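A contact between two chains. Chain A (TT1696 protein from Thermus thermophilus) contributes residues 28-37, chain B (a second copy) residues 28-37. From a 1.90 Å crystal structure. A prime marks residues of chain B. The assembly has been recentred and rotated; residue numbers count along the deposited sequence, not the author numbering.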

# COMPACT_ATOMS: atom_id res chain seq x y z
N ALA A 28 7.99 7.44 -3.58
CA ALA A 28 7.44 7.05 -2.32
C ALA A 28 6.69 5.71 -2.53
O ALA A 28 6.80 4.77 -1.70
CB ALA A 28 6.48 8.13 -1.83
N TRP A 29 5.89 5.62 -3.57
CA TRP A 29 5.17 4.35 -3.80
C TRP A 29 6.15 3.21 -4.03
O TRP A 29 5.87 2.08 -3.64
CB TRP A 29 4.19 4.48 -5.01
CG TRP A 29 2.86 4.99 -4.53
CD1 TRP A 29 2.41 6.28 -4.56
CD2 TRP A 29 1.81 4.22 -3.93
NE1 TRP A 29 1.13 6.37 -4.01
CE2 TRP A 29 0.74 5.11 -3.61
CE3 TRP A 29 1.66 2.86 -3.63
CZ2 TRP A 29 -0.48 4.68 -3.01
CZ3 TRP A 29 0.44 2.43 -3.04
CH2 TRP A 29 -0.60 3.35 -2.73
N ALA A 30 7.28 3.49 -4.72
CA ALA A 30 8.29 2.46 -4.94
C ALA A 30 8.86 1.99 -3.59
O ALA A 30 9.15 0.80 -3.39
CB ALA A 30 9.49 3.02 -5.85
N CYS A 31 9.07 2.92 -2.68
CA CYS A 31 9.60 2.58 -1.38
C CYS A 31 8.59 1.72 -0.59
O CYS A 31 8.97 0.78 0.12
CB CYS A 31 9.85 3.83 -0.53
SG CYS A 31 11.37 4.75 -1.14
N PHE A 32 7.32 2.10 -0.69
CA PHE A 32 6.29 1.32 -0.00
C PHE A 32 6.25 -0.11 -0.59
O PHE A 32 6.27 -1.12 0.14
CB PHE A 32 4.94 2.02 -0.19
CG PHE A 32 3.78 1.22 0.35
CD1 PHE A 32 3.61 1.12 1.73
CD2 PHE A 32 2.89 0.55 -0.51
CE1 PHE A 32 2.57 0.38 2.27
CE2 PHE A 32 1.80 -0.23 0.02
CZ PHE A 32 1.66 -0.30 1.41
N ALA A 33 6.27 -0.21 -1.92
CA ALA A 33 6.23 -1.50 -2.57
C ALA A 33 7.46 -2.31 -2.19
O ALA A 33 7.36 -3.49 -2.05
CB ALA A 33 6.05 -1.35 -4.14
N ALA A 34 8.62 -1.69 -1.99
CA ALA A 34 9.81 -2.43 -1.58
C ALA A 34 9.61 -2.97 -0.16
O ALA A 34 9.97 -4.12 0.17
CB ALA A 34 11.07 -1.52 -1.64
N GLN A 35 9.11 -2.13 0.74
CA GLN A 35 8.86 -2.67 2.11
C GLN A 35 7.84 -3.87 1.99
O GLN A 35 7.97 -4.88 2.71
CB GLN A 35 8.25 -1.57 3.02
CG GLN A 35 7.86 -2.02 4.46
CD GLN A 35 6.51 -2.81 4.52
OE1 GLN A 35 5.66 -2.65 3.65
NE2 GLN A 35 6.30 -3.63 5.61
N GLN A 36 6.85 -3.74 1.10
CA GLN A 36 5.84 -4.79 0.95
C GLN A 36 6.45 -6.07 0.40
O GLN A 36 6.02 -7.19 0.75
CB GLN A 36 4.69 -4.30 0.05
CG GLN A 36 3.73 -3.32 0.72
CD GLN A 36 2.88 -4.02 1.79
OE1 GLN A 36 3.16 -3.99 3.05
NE2 GLN A 36 1.84 -4.67 1.31
N ALA A 37 7.45 -5.92 -0.51
CA ALA A 37 8.15 -7.11 -1.04
C ALA A 37 8.85 -7.80 0.11
O ALA A 37 8.74 -9.02 0.27
CB ALA A 37 9.18 -6.71 -2.09
N ALA B 28 -3.95 -5.33 -9.46
CA ALA B 28 -4.20 -5.40 -7.97
C ALA B 28 -3.62 -4.10 -7.29
O ALA B 28 -4.29 -3.49 -6.48
CB ALA B 28 -3.52 -6.65 -7.42
N TRP B 29 -2.40 -3.68 -7.65
CA TRP B 29 -1.79 -2.45 -7.10
C TRP B 29 -2.57 -1.22 -7.54
O TRP B 29 -2.73 -0.26 -6.76
CB TRP B 29 -0.30 -2.36 -7.53
CG TRP B 29 0.60 -3.12 -6.55
CD1 TRP B 29 1.14 -4.39 -6.69
CD2 TRP B 29 1.09 -2.60 -5.32
NE1 TRP B 29 1.94 -4.67 -5.61
CE2 TRP B 29 1.93 -3.60 -4.75
CE3 TRP B 29 0.91 -1.39 -4.64
CZ2 TRP B 29 2.60 -3.42 -3.49
CZ3 TRP B 29 1.58 -1.20 -3.39
CH2 TRP B 29 2.41 -2.22 -2.84
N ALA B 30 -3.12 -1.22 -8.75
CA ALA B 30 -3.94 -0.09 -9.20
C ALA B 30 -5.21 -0.01 -8.30
O ALA B 30 -5.62 1.06 -7.92
CB ALA B 30 -4.40 -0.27 -10.71
N CYS B 31 -5.82 -1.17 -7.98
CA CYS B 31 -7.02 -1.17 -7.15
C CYS B 31 -6.68 -0.64 -5.74
O CYS B 31 -7.44 0.20 -5.17
CB CYS B 31 -7.62 -2.59 -7.05
SG CYS B 31 -8.39 -3.06 -8.64
N PHE B 32 -5.60 -1.17 -5.18
CA PHE B 32 -5.15 -0.69 -3.87
C PHE B 32 -4.91 0.84 -3.88
O PHE B 32 -5.33 1.55 -2.98
CB PHE B 32 -3.85 -1.34 -3.47
CG PHE B 32 -3.28 -0.78 -2.19
CD1 PHE B 32 -3.91 -1.07 -0.93
CD2 PHE B 32 -2.14 0.01 -2.22
CE1 PHE B 32 -3.38 -0.57 0.27
CE2 PHE B 32 -1.61 0.52 -1.03
CZ PHE B 32 -2.26 0.22 0.24
N ALA B 33 -4.18 1.34 -4.89
CA ALA B 33 -3.90 2.81 -4.90
C ALA B 33 -5.18 3.62 -5.04
O ALA B 33 -5.26 4.73 -4.55
CB ALA B 33 -2.92 3.16 -6.08
N ALA B 34 -6.19 3.07 -5.72
CA ALA B 34 -7.45 3.77 -5.88
C ALA B 34 -8.13 3.87 -4.53
O ALA B 34 -8.72 4.89 -4.19
CB ALA B 34 -8.37 3.01 -6.87
N GLN B 35 -8.11 2.79 -3.76
CA GLN B 35 -8.69 2.86 -2.43
C GLN B 35 -7.90 3.94 -1.59
O GLN B 35 -8.49 4.69 -0.78
CB GLN B 35 -8.59 1.49 -1.74
CG GLN B 35 -9.16 1.42 -0.26
CD GLN B 35 -8.15 1.97 0.78
OE1 GLN B 35 -6.95 2.00 0.52
NE2 GLN B 35 -8.64 2.39 1.96
N GLN B 36 -6.57 3.98 -1.76
CA GLN B 36 -5.76 4.94 -1.03
C GLN B 36 -6.08 6.40 -1.48
O GLN B 36 -6.00 7.32 -0.67
CB GLN B 36 -4.25 4.62 -1.20
CG GLN B 36 -3.83 3.39 -0.42
CD GLN B 36 -3.68 3.68 1.07
OE1 GLN B 36 -2.68 4.30 1.51
NE2 GLN B 36 -4.68 3.26 1.87
N ALA B 37 -6.40 6.61 -2.76
CA ALA B 37 -6.79 7.96 -3.19
C ALA B 37 -8.08 8.33 -2.46
O ALA B 37 -8.20 9.43 -1.88
CB ALA B 37 -7.00 8.00 -4.73

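Two helices whose axes come no closer than 13.5 Å nevertheless make an intimate contact, because four aromatic side chains, Trp29 and Phe32 from each chain, reach across the gap and meet rim to rim. No ring lies over the face of another, and no hydrogen bond crosses between the stretches; the contact rests on apolar packing that buries 306 Å² in total.

Both stretches are internal segments of longer helices, held by regular backbone hydrogen bonds such as that from Ala33 N to Trp29 O (2.9 Å). Their N-to-C directions differ by 118°, so the helices cross obliquely. The register reflects the near-twofold relation of the two copies: Trp29 CA lies 9.3 Å from Ala33′ CA, and Ala33 CA lies 9.3 Å from Trp29′ CA. Such a separation leaves room for large side chains between the backbones.

Trp29 contributes most to each side. Its CA-to-CB bond points sideways, but with chi1 in the m well (-88°) and chi2 at 97° the end of the indole comes nearer to the other helix, where it sits as a knob among Trp29′, Phe32′, Ala33′ and Gln36′. At Ala33′ the six-membered ring comes close to the opposing backbone, with Trp29 CH2 4.0 Å from Ala33′ CA and 4.1 Å from Ala33′ CB. The same indole atom, CH2 of Trp29, lies 4.0 Å from CG of Gln36′, so the aliphatic part of the glutamine lines the pocket. Trp29′ fills the equivalent pocket on chain A, its CH2 3.9 Å from Ala33 CA. At the centre, the two indoles meet edge to edge, Trp29 CZ3 to Trp29′ CZ3 at 3.8 Å.

The CA-to-CB bond of Phe32 points toward the partner helix, and with chi1 in the t well (174°) its ring meets both Phe32′ and Trp29′. The planes of the two phenyl rings are nearly parallel, at 5° to each other, yet neither ring lies over the other's face: the centroids are 5.8 Å apart and Phe32 CE2 approaches Phe32′ CE2 to 3.6 Å. Against the indoles the phenyl rings stand steeply, at 79° for Trp29 with Phe32′ and 82° for Phe32 with Trp29′. The tightest approach is Trp29 CZ3 to Phe32′ CE2, at 3.4 Å.

In chain B, Gln36′ NE2 donates a nearly linear hydrogen bond to Gln35′ OE1 (2.9 Å, 172°), and Gln36′ OE1 is bonded elsewhere in the structure. Trp29 NE1 is hydrogen-bonded elsewhere in the structure, while the CZ3 and CH2 edge of its ring faces the other helix.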